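Local coordinates for protein putative S-adenosylmethionine-dependent methyltransferase (Bacteroides thetaiotaomicron, PDB 1WYZ) that probably acts as an S-adenosylmethionine-dependent methyltransferase, although its substrate is not established, at residues A[22-27]-A[116-121]; A[126-131]-A[229-234]; A[135-140]-A[165-170]; A[194-199]-A[208-213]. One frame throughout, in Å; residues are numbered along the deposited sequence.

Contact 1 of 4, residues A[22-27]-A[116-121]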
# COMPACT_ATOMS: atom_id res chain seq x y z
N PRO A 22 -13.89 -2.00 -2.28
CA PRO A 22 -14.69 -3.17 -1.93
C PRO A 22 -16.11 -2.69 -1.57
O PRO A 22 -16.28 -1.63 -0.95
CB PRO A 22 -13.95 -3.74 -0.72
CG PRO A 22 -12.53 -3.39 -1.00
CD PRO A 22 -12.66 -1.95 -1.47
N SER A 23 -17.13 -3.45 -1.97
CA SER A 23 -18.50 -3.06 -1.68
C SER A 23 -18.79 -3.02 -0.18
O SER A 23 -19.75 -2.40 0.26
CB SER A 23 -19.48 -4.01 -2.38
OG SER A 23 -19.31 -5.35 -1.96
N TYR A 24 -17.94 -3.68 0.61
CA TYR A 24 -18.07 -3.71 2.06
C TYR A 24 -17.98 -2.27 2.57
O TYR A 24 -18.68 -1.88 3.52
CB TYR A 24 -16.94 -4.55 2.67
CG TYR A 24 -16.90 -4.60 4.19
CD1 TYR A 24 -17.94 -5.17 4.92
CD2 TYR A 24 -15.80 -4.11 4.90
CE1 TYR A 24 -17.89 -5.24 6.32
CE2 TYR A 24 -15.74 -4.18 6.30
CZ TYR A 24 -16.79 -4.75 7.00
OH TYR A 24 -16.74 -4.83 8.38
N ASN A 25 -17.11 -1.50 1.94
CA ASN A 25 -16.90 -0.11 2.32
C ASN A 25 -18.19 0.70 2.23
O ASN A 25 -18.37 1.65 3.00
CB ASN A 25 -15.83 0.52 1.42
CG ASN A 25 -14.50 -0.19 1.54
OD1 ASN A 25 -14.44 -1.37 1.88
ND2 ASN A 25 -13.42 0.51 1.23
N THR A 26 -19.08 0.32 1.33
CA THR A 26 -20.34 1.04 1.17
C THR A 26 -21.27 0.72 2.35
O THR A 26 -22.04 1.57 2.80
CB THR A 26 -21.06 0.67 -0.15
OG1 THR A 26 -20.11 0.58 -1.21
CG2 THR A 26 -22.11 1.73 -0.52
N GLU A 27 -21.19 -0.51 2.84
CA GLU A 27 -22.03 -0.93 3.96
C GLU A 27 -21.75 -0.10 5.20
O GLU A 27 -22.67 0.39 5.85
CB GLU A 27 -21.81 -2.41 4.29
CG GLU A 27 -22.38 -3.38 3.27
CD GLU A 27 -22.04 -4.82 3.62
OE1 GLU A 27 -22.29 -5.21 4.78
OE2 GLU A 27 -21.54 -5.55 2.74
N ILE A 116 -9.77 1.60 12.15
CA ILE A 116 -9.82 0.50 11.20
C ILE A 116 -9.76 1.01 9.76
O ILE A 116 -10.63 1.75 9.30
CB ILE A 116 -11.08 -0.37 11.48
CG1 ILE A 116 -11.42 -1.22 10.26
CG2 ILE A 116 -12.22 0.49 11.95
CD1 ILE A 116 -12.42 -2.35 10.52
N PRO A 117 -8.69 0.64 9.04
CA PRO A 117 -8.49 1.05 7.65
C PRO A 117 -9.19 0.09 6.66
O PRO A 117 -9.12 -1.12 6.83
CB PRO A 117 -6.98 1.02 7.51
CG PRO A 117 -6.64 -0.26 8.28
CD PRO A 117 -7.54 -0.14 9.53
N LEU A 118 -9.85 0.64 5.65
CA LEU A 118 -10.52 -0.21 4.67
C LEU A 118 -9.70 -0.26 3.38
O LEU A 118 -8.96 0.68 3.07
CB LEU A 118 -11.94 0.31 4.39
CG LEU A 118 -12.88 0.40 5.59
CD1 LEU A 118 -14.30 0.70 5.09
CD2 LEU A 118 -12.87 -0.90 6.39
N VAL A 119 -9.83 -1.36 2.64
CA VAL A 119 -9.07 -1.53 1.41
C VAL A 119 -9.40 -0.50 0.32
O VAL A 119 -10.55 -0.16 0.09
CB VAL A 119 -9.26 -2.94 0.83
CG1 VAL A 119 -8.45 -3.11 -0.43
CG2 VAL A 119 -8.84 -3.98 1.86
N GLY A 120 -8.36 -0.01 -0.34
CA GLY A 120 -8.57 0.97 -1.37
C GLY A 120 -7.41 0.98 -2.34
O GLY A 120 -6.38 0.36 -2.09
N PRO A 121 -7.55 1.69 -3.47
CA PRO A 121 -6.43 1.69 -4.39
C PRO A 121 -5.29 2.52 -3.80
O PRO A 121 -5.51 3.58 -3.21
CB PRO A 121 -7.03 2.31 -5.65
CG PRO A 121 -7.95 3.34 -5.09
CD PRO A 121 -8.61 2.61 -3.91
O HOH W 1 -12.29 -2.59 3.08

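Contact 2 of 4, residues A[126-131]-A[229-234]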
# COMPACT_ATOMS: atom_id res chain seq x y z
N LEU A 126 0.21 -0.71 -5.81
CA LEU A 126 -0.16 -1.12 -7.16
C LEU A 126 1.07 -0.98 -8.06
O LEU A 126 1.33 -1.84 -8.91
CB LEU A 126 -1.32 -0.26 -7.69
CG LEU A 126 -2.69 -0.63 -7.10
CD1 LEU A 126 -3.73 0.44 -7.42
CD2 LEU A 126 -3.12 -2.00 -7.64
N SER A 127 1.83 0.10 -7.87
CA SER A 127 3.05 0.35 -8.65
C SER A 127 4.08 -0.71 -8.39
O SER A 127 4.62 -1.30 -9.32
CB SER A 127 3.65 1.72 -8.31
OG SER A 127 2.96 2.74 -8.99
N VAL A 128 4.38 -0.95 -7.12
CA VAL A 128 5.36 -1.97 -6.78
C VAL A 128 4.99 -3.25 -7.50
O VAL A 128 5.84 -3.90 -8.09
CB VAL A 128 5.37 -2.24 -5.26
CG1 VAL A 128 6.20 -3.49 -4.96
CG2 VAL A 128 5.95 -1.03 -4.52
N MSE A 129 3.70 -3.58 -7.47
CA MSE A 129 3.20 -4.79 -8.10
C MSE A 129 3.47 -4.88 -9.59
O MSE A 129 3.99 -5.89 -10.08
CB MSE A 129 1.70 -4.93 -7.84
CG MSE A 129 1.31 -5.27 -6.39
SE MSE A 129 -0.60 -5.09 -6.06
CE MSE A 129 -1.24 -6.28 -7.47
N ALA A 130 3.13 -3.82 -10.31
CA ALA A 130 3.29 -3.82 -11.75
C ALA A 130 4.70 -3.57 -12.23
O ALA A 130 4.97 -3.76 -13.42
CB ALA A 130 2.34 -2.81 -12.38
N SER A 131 5.58 -3.13 -11.34
CA SER A 131 6.95 -2.85 -11.75
C SER A 131 7.78 -4.12 -11.76
O SER A 131 8.70 -4.25 -12.56
CB SER A 131 7.62 -1.83 -10.82
OG SER A 131 7.84 -2.35 -9.51
N ILE A 229 3.84 7.95 -10.82
CA ILE A 229 4.80 7.63 -9.75
C ILE A 229 6.06 7.04 -10.37
O ILE A 229 6.00 6.46 -11.45
CB ILE A 229 4.25 6.56 -8.76
CG1 ILE A 229 2.98 7.06 -8.08
CG2 ILE A 229 5.31 6.23 -7.73
CD1 ILE A 229 1.73 7.04 -8.96
N PHE A 230 7.18 7.16 -9.67
CA PHE A 230 8.43 6.61 -10.18
C PHE A 230 9.06 5.60 -9.23
O PHE A 230 9.05 5.78 -8.01
CB PHE A 230 9.42 7.74 -10.47
CG PHE A 230 8.97 8.69 -11.54
CD1 PHE A 230 8.76 8.24 -12.84
CD2 PHE A 230 8.73 10.04 -11.25
CE1 PHE A 230 8.31 9.12 -13.84
CE2 PHE A 230 8.29 10.93 -12.24
CZ PHE A 230 8.08 10.47 -13.54
N LEU A 231 9.61 4.52 -9.79
CA LEU A 231 10.25 3.49 -8.98
C LEU A 231 11.64 3.14 -9.51
O LEU A 231 11.80 2.84 -10.69
CB LEU A 231 9.41 2.22 -8.95
CG LEU A 231 7.98 2.30 -8.42
CD1 LEU A 231 7.08 2.92 -9.50
CD2 LEU A 231 7.48 0.90 -8.03
N LEU A 232 12.63 3.17 -8.63
CA LEU A 232 14.01 2.84 -8.97
C LEU A 232 14.43 1.52 -8.33
O LEU A 232 14.28 1.34 -7.12
CB LEU A 232 14.97 3.94 -8.47
CG LEU A 232 14.83 5.39 -8.93
CD1 LEU A 232 15.97 6.20 -8.34
CD2 LEU A 232 14.89 5.46 -10.45
N TYR A 233 14.96 0.59 -9.13
CA TYR A 233 15.42 -0.68 -8.60
C TYR A 233 16.63 -1.16 -9.40
O TYR A 233 17.02 -0.50 -10.35
CB TYR A 233 14.30 -1.72 -8.58
CG TYR A 233 14.59 -2.83 -7.60
CD1 TYR A 233 14.99 -2.56 -6.29
CD2 TYR A 233 14.54 -4.17 -8.01
CE1 TYR A 233 15.34 -3.58 -5.41
CE2 TYR A 233 14.88 -5.20 -7.14
CZ TYR A 233 15.28 -4.91 -5.84
OH TYR A 233 15.64 -5.94 -5.00
N LYS A 234 17.21 -2.32 -9.04
CA LYS A 234 18.45 -2.79 -9.67
C LYS A 234 18.62 -3.47 -11.04
O LYS A 234 19.44 -2.99 -11.84
CB LYS A 234 19.25 -3.61 -8.65
CG LYS A 234 18.46 -4.58 -7.82
CD LYS A 234 19.41 -5.28 -6.86
CE LYS A 234 18.70 -6.25 -5.94
NZ LYS A 234 19.69 -7.05 -5.17

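Contact 3 of 4, residues A[135-140]-A[165-170]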
# COMPACT_ATOMS: atom_id res chain seq x y z
N GLY A 135 9.02 -6.21 -3.65
CA GLY A 135 7.83 -5.82 -2.93
C GLY A 135 7.96 -6.13 -1.46
O GLY A 135 7.10 -5.78 -0.66
N GLN A 136 9.07 -6.79 -1.12
CA GLN A 136 9.33 -7.18 0.26
C GLN A 136 10.23 -6.15 0.95
O GLN A 136 10.59 -6.29 2.12
CB GLN A 136 9.94 -8.57 0.30
CG GLN A 136 10.05 -9.16 1.69
CD GLN A 136 9.81 -10.67 1.71
OE1 GLN A 136 10.56 -11.43 1.07
NE2 GLN A 136 8.78 -11.11 2.43
N SER A 137 10.59 -5.11 0.21
CA SER A 137 11.40 -4.02 0.74
C SER A 137 11.39 -2.83 -0.24
O SER A 137 12.05 -2.86 -1.28
CB SER A 137 12.84 -4.47 1.01
OG SER A 137 13.62 -3.40 1.55
N PHE A 138 10.63 -1.79 0.10
CA PHE A 138 10.52 -0.60 -0.72
C PHE A 138 10.30 0.60 0.20
O PHE A 138 9.93 0.42 1.36
CB PHE A 138 9.35 -0.75 -1.69
CG PHE A 138 8.03 -0.95 -1.02
CD1 PHE A 138 7.30 0.13 -0.53
CD2 PHE A 138 7.50 -2.24 -0.86
CE1 PHE A 138 6.07 -0.06 0.10
CE2 PHE A 138 6.28 -2.44 -0.23
CZ PHE A 138 5.56 -1.35 0.25
N ALA A 139 10.50 1.80 -0.34
CA ALA A 139 10.36 3.03 0.44
C ALA A 139 9.75 4.19 -0.37
O ALA A 139 10.19 4.48 -1.49
CB ALA A 139 11.72 3.44 0.96
N PHE A 140 8.74 4.84 0.20
CA PHE A 140 8.08 5.97 -0.46
C PHE A 140 8.60 7.28 0.12
O PHE A 140 8.58 7.48 1.34
CB PHE A 140 6.57 5.88 -0.25
CG PHE A 140 5.80 7.02 -0.87
CD1 PHE A 140 5.76 7.17 -2.25
CD2 PHE A 140 5.12 7.94 -0.08
CE1 PHE A 140 5.07 8.23 -2.85
CE2 PHE A 140 4.42 9.01 -0.66
CZ PHE A 140 4.40 9.15 -2.05
N GLU A 165 20.64 -1.79 0.21
CA GLU A 165 19.62 -2.50 1.00
C GLU A 165 18.63 -3.33 0.19
O GLU A 165 17.65 -3.83 0.74
CB GLU A 165 18.81 -1.50 1.85
CG GLU A 165 19.60 -0.69 2.86
CD GLU A 165 18.72 0.32 3.60
OE1 GLU A 165 17.75 -0.12 4.27
OE2 GLU A 165 18.98 1.54 3.51
N SER A 166 18.87 -3.48 -1.11
CA SER A 166 17.95 -4.24 -1.95
C SER A 166 16.53 -3.77 -1.70
O SER A 166 15.63 -4.57 -1.42
CB SER A 166 18.07 -5.73 -1.64
OG SER A 166 19.33 -6.21 -2.05
N GLN A 167 16.33 -2.46 -1.82
CA GLN A 167 15.02 -1.87 -1.58
C GLN A 167 14.52 -0.91 -2.65
O GLN A 167 15.16 0.08 -2.98
CB GLN A 167 15.05 -1.16 -0.24
CG GLN A 167 13.73 -0.56 0.18
CD GLN A 167 13.91 0.25 1.43
OE1 GLN A 167 14.22 1.44 1.37
NE2 GLN A 167 13.75 -0.39 2.58
N THR A 168 13.34 -1.20 -3.17
CA THR A 168 12.72 -0.36 -4.17
C THR A 168 12.55 1.05 -3.60
O THR A 168 12.19 1.21 -2.44
CB THR A 168 11.34 -0.95 -4.53
OG1 THR A 168 11.51 -2.31 -4.95
CG2 THR A 168 10.67 -0.15 -5.67
N GLN A 169 12.84 2.07 -4.41
CA GLN A 169 12.68 3.45 -3.96
C GLN A 169 11.56 4.13 -4.76
O GLN A 169 11.58 4.10 -5.99
CB GLN A 169 14.00 4.21 -4.13
CG GLN A 169 15.20 3.57 -3.42
CD GLN A 169 15.03 3.39 -1.90
OE1 GLN A 169 14.80 4.34 -1.15
NE2 GLN A 169 15.15 2.14 -1.45
N LEU A 170 10.59 4.73 -4.07
CA LEU A 170 9.46 5.37 -4.74
C LEU A 170 9.28 6.84 -4.41
O LEU A 170 9.43 7.25 -3.26
CB LEU A 170 8.13 4.67 -4.39
CG LEU A 170 7.82 3.21 -4.68
CD1 LEU A 170 8.50 2.31 -3.66
CD2 LEU A 170 6.31 3.02 -4.60
O HOH W 2 15.84 -3.75 2.63

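Contact 4 of 4, residues A[194-199]-A[208-213]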
# COMPACT_ATOMS: atom_id res chain seq x y z
N LYS A 194 17.28 0.34 -12.86
CA LYS A 194 15.97 0.24 -13.50
C LYS A 194 15.03 1.31 -13.01
O LYS A 194 15.00 1.63 -11.81
CB LYS A 194 15.32 -1.13 -13.25
CG LYS A 194 15.92 -2.28 -14.06
CD LYS A 194 15.03 -3.53 -14.07
CE LYS A 194 15.56 -4.57 -15.04
NZ LYS A 194 14.59 -5.68 -15.30
N LEU A 195 14.25 1.86 -13.94
CA LEU A 195 13.28 2.89 -13.63
C LEU A 195 11.90 2.49 -14.14
O LEU A 195 11.75 2.16 -15.31
CB LEU A 195 13.69 4.21 -14.29
CG LEU A 195 12.51 5.18 -14.42
CD1 LEU A 195 12.03 5.55 -13.03
CD2 LEU A 195 12.92 6.43 -15.17
N CYS A 196 10.89 2.51 -13.27
CA CYS A 196 9.53 2.17 -13.66
C CYS A 196 8.67 3.43 -13.62
O CYS A 196 8.60 4.12 -12.60
CB CYS A 196 8.94 1.13 -12.71
SG CYS A 196 7.15 0.77 -12.99
N ILE A 197 8.01 3.74 -14.74
CA ILE A 197 7.14 4.89 -14.80
C ILE A 197 5.72 4.36 -14.71
O ILE A 197 5.35 3.46 -15.46
CB ILE A 197 7.32 5.65 -16.14
CG1 ILE A 197 8.66 6.39 -16.13
CG2 ILE A 197 6.14 6.60 -16.36
CD1 ILE A 197 9.12 6.91 -17.49
N ALA A 198 4.93 4.90 -13.80
CA ALA A 198 3.55 4.45 -13.64
C ALA A 198 2.59 5.64 -13.65
O ALA A 198 2.43 6.33 -12.64
CB ALA A 198 3.41 3.67 -12.35
N ALA A 199 1.96 5.87 -14.80
CA ALA A 199 1.03 6.97 -14.98
C ALA A 199 -0.43 6.50 -15.13
O ALA A 199 -0.69 5.45 -15.71
CB ALA A 199 1.45 7.77 -16.20
N ILE A 208 2.25 1.66 -17.31
CA ILE A 208 3.14 1.17 -16.26
C ILE A 208 4.09 0.21 -16.91
O ILE A 208 3.76 -0.95 -17.16
CB ILE A 208 2.42 0.40 -15.16
CG1 ILE A 208 1.23 1.22 -14.63
CG2 ILE A 208 3.43 0.05 -14.06
CD1 ILE A 208 0.27 0.45 -13.74
N GLN A 209 5.29 0.70 -17.16
CA GLN A 209 6.32 -0.07 -17.83
C GLN A 209 7.64 0.11 -17.10
O GLN A 209 7.96 1.19 -16.62
CB GLN A 209 6.41 0.46 -19.26
CG GLN A 209 7.28 -0.32 -20.20
CD GLN A 209 7.17 0.21 -21.62
OE1 GLN A 209 7.47 1.38 -21.87
NE2 GLN A 209 6.74 -0.64 -22.54
N THR A 210 8.40 -0.98 -17.01
CA THR A 210 9.70 -0.94 -16.36
C THR A 210 10.77 -0.99 -17.44
O THR A 210 10.61 -1.64 -18.46
CB THR A 210 9.90 -2.12 -15.42
OG1 THR A 210 9.06 -1.95 -14.27
CG2 THR A 210 11.35 -2.20 -14.96
N ARG A 211 11.87 -0.31 -17.19
CA ARG A 211 12.93 -0.27 -18.17
C ARG A 211 14.14 0.45 -17.62
O ARG A 211 14.02 1.41 -16.86
CB ARG A 211 12.38 0.43 -19.40
CG ARG A 211 13.38 0.96 -20.35
CD ARG A 211 12.65 1.83 -21.34
NE ARG A 211 11.63 1.07 -22.04
CZ ARG A 211 10.75 1.61 -22.87
NH1 ARG A 211 10.78 2.92 -23.10
NH2 ARG A 211 9.85 0.84 -23.48
N THR A 212 15.32 -0.04 -17.99
CA THR A 212 16.57 0.54 -17.54
C THR A 212 16.73 2.00 -17.99
O THR A 212 16.16 2.42 -19.01
CB THR A 212 17.76 -0.30 -18.07
OG1 THR A 212 18.96 0.09 -17.39
CG2 THR A 212 17.95 -0.10 -19.57
N VAL A 213 17.51 2.77 -17.24
CA VAL A 213 17.73 4.18 -17.58
C VAL A 213 18.32 4.34 -18.99
O VAL A 213 17.96 5.27 -19.71
CB VAL A 213 18.65 4.86 -16.55
CG1 VAL A 213 19.06 6.25 -17.03
CG2 VAL A 213 17.92 4.97 -15.23

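Contact 1 of 4, residues A[22-27]-A[116-121]
Polar contacts centre on Asn25, whose side-chain amide reads both polar backbone atoms of Val119. ND2 of Asn25 donates directly to Val119 O at 3.2 Å; the bond is somewhat bent (N-H...O 143°) but lies in the carbonyl plane and close to the plane of the Asn25 amide. At the other end of that amide, a water donates to Asn25 OD1 at 2.7 Å and accepts from Val119 N at 2.8 Å. With one end held directly and the other through water, the amide has a defined flip, and both backbone groups of a buried residue find partners. The torsion that sets this up places CG of Asn25 anti to its carbonyl carbon, beside the backbone N (chi1 -60°).

Packing contacts flank the amide. Leu118 slides past Asn25 in the opposite direction, so that its CD1 lies 3.7 Å from Asn25 CG while its CB approaches ND2. The Pro22 ring crosses the Val119 side chain at about a right angle, with Pro22 CG 3.8 Å from Val119 CB, and Pro22 CD sits 3.2 Å from Val119 O, next to the amide donor. Tyr24 is a looser neighbour, its CE2 being 4.4 Å from Leu118 CD2.

Leu118 also packs on Tyr6 and Leu8 of the adjacent strand 5-8, while Val119 meets Gly120 of the second subunit. The contact thus ties helix 24-29, and Pro22 just before it, to the loop leaving strand 115-117, outermost in the parallel sheet within this chain, an alpha/beta layering consistent with the N-terminal domain of RsmI-like methyltransferases.

Contact 2 of 4, residues A[126-131]-A[229-234]
Leu231 carries most of this contact between helix 126-131 and strand 229-233, whose axes come within 9.4 Å of each other at an angle of 50°. From the strand, CB of Leu231 points at the helix, and CG stands anti to the carbonyl carbon, beside the backbone N (chi1 -58°). The next torsion (chi2 77°) spreads the two methyls over the helix surface. CD1 meets Ser127, lying 3.8 Å from Ser127 CB. CD2 reaches further into the turn: it lies 3.7 Å from the backbone N of Val128 and 3.6 Å from Ser131 OG, with Val128 CG2 a little more distant at 4.3 Å. The leucine tip therefore sits between two serines one helical turn apart. Two residues earlier on the same side of the strand, Ile229 turns its CB toward Ser127 OG at 4.0 Å.

Both hydroxyls are spent on their own helix or its exit. Ser131 OG donates to Val128 O at 2.9 Å, approaching from above the carbonyl plane, and is also hydrogen-bonded to the N of Phe133; Ser127 OG bonds to Ser123 O. Cys196 and Leu170, on the strands flanking 229-233, extend the apolar surface around Leu231.

Chemically, then, the interface is van der Waals packing: the serines are small and their hydroxyls already engaged, so the leucine methyls pack against them without leaving these buried polar groups unpaired.

Contact 3 of 4, residues A[135-140]-A[165-170]
Strands 138-140 and 168-170 run parallel in direct register, Phe138 beside Thr168 and Phe140 beside Leu170. Three backbone bonds join them: Thr168 N to Ser137 O, Ala139 N to Thr168 O, and Leu170 N to Ala139 O, the last being the shortest at 2.6 Å. The first uses a lone pair of its carbonyl; the last runs nearly along the C=O axis and is the straightest, at 159°.

Side chains add to this on both sheet faces. Gln167, its CG anti to the backbone N (chi1 -176°) and its chain extended, lies alongside the neighbouring strand: NE2 donates to Ser137 OG at 3.2 Å, while OE1 rests 3.2 Å from Ala139 CB. On the opposite face, Leu170 CD1 touches Phe138 CB at 3.7 Å, and the Phe140 side chain crosses Leu170 at about a right angle.

A second shell fixes the Gln167 amide. Gln169, bent back at chi2, sends NE2 to Gln167 OE1 at 3.1 Å and to Gln167 O at 2.6 Å, and its own OE1 is bonded to His141 NE2. Ser137 OG, besides accepting from Gln167, hydrogen-bonds to Phe140 O of the second subunit and reaches Glu165 O through a water.

These are the two strands of the beta-alpha-beta unit 138-143, 150-165, 168-173. Helix 123-131 covers the Phe138-Leu170 face and helix 150-165 packs on Gln169; strand 228-233 adjoins 168-173, while 138-140 pairs antiparallel with a strand of the second subunit, carrying the sheet across the interface.

Contact 4 of 4, residues A[194-199]-A[208-213]
Strands 194-199 and 208-212 run antiparallel, their directions 156° apart, with three non-hydrogen-bonded pairs alternating with two hydrogen-bonded ones: Leu195-Arg211, where both donors stand above the carbonyl planes and Leu195 N to Arg211 O measures 3.0 Å, and the slightly longer Ile197-Gln209, where both donors lie nearly along the C=O axes.

Cys196, Ala198, Ile208 and Thr210 share one face. With SG anti to the backbone N (chi1 173°), Cys196 reaches across to Ile208, SG lying 3.9 Å from CG2. Its CB meets Thr210 OG1 at 3.5 Å in van der Waals contact; that hydroxyl is hydrogen-bonded to Ser131 O. Ala198 CB fits against both inner branches of Ile208, 4.0 Å from CG1. Near the end of the pairing, the extended Lys194 crosses Thr210 at about a right angle and lays CD 4.0 Å from Thr210 CG2.

On the other face lie Leu195, Ile197, Gln209 and Arg211. Arg211 forms a cation-pi contact with Trp216, whose NE1 also bonds to Leu195 O, so the indole touches both strands.

The pair is a beta hairpin at the margin of the mixed sheet within this chain. Strand 194-199 bonds on its other side to strand 228-233; helix 123-131 packs on the Cys196-Ile208 face, helix 178-188 covers Leu195 and Ile197, and Ile208 meets Pro117 of the second subunit.

Contact 1 stands apart in the parallel-sheet half of the chain, its centre 24 to 29 Å from those of the others. Contacts 2, 3 and 4 gather on the mixed sheet, with contact 2 in the middle: its centre lies about 9 Å from contact 3 and 7 Å from contact 4. Strand 228-233 sits between strands 168-173 and 194-199, so the C-terminal strand joins the beta-alpha-beta unit to the hairpin. Along the chain, contact 1 closes first, and contacts 3 and 4 are then nested in series within contact 2. Pro121 touches Leu126 where the two halves connect. All four reach the second subunit, consistent with a two-domain dimeric methyltransferase.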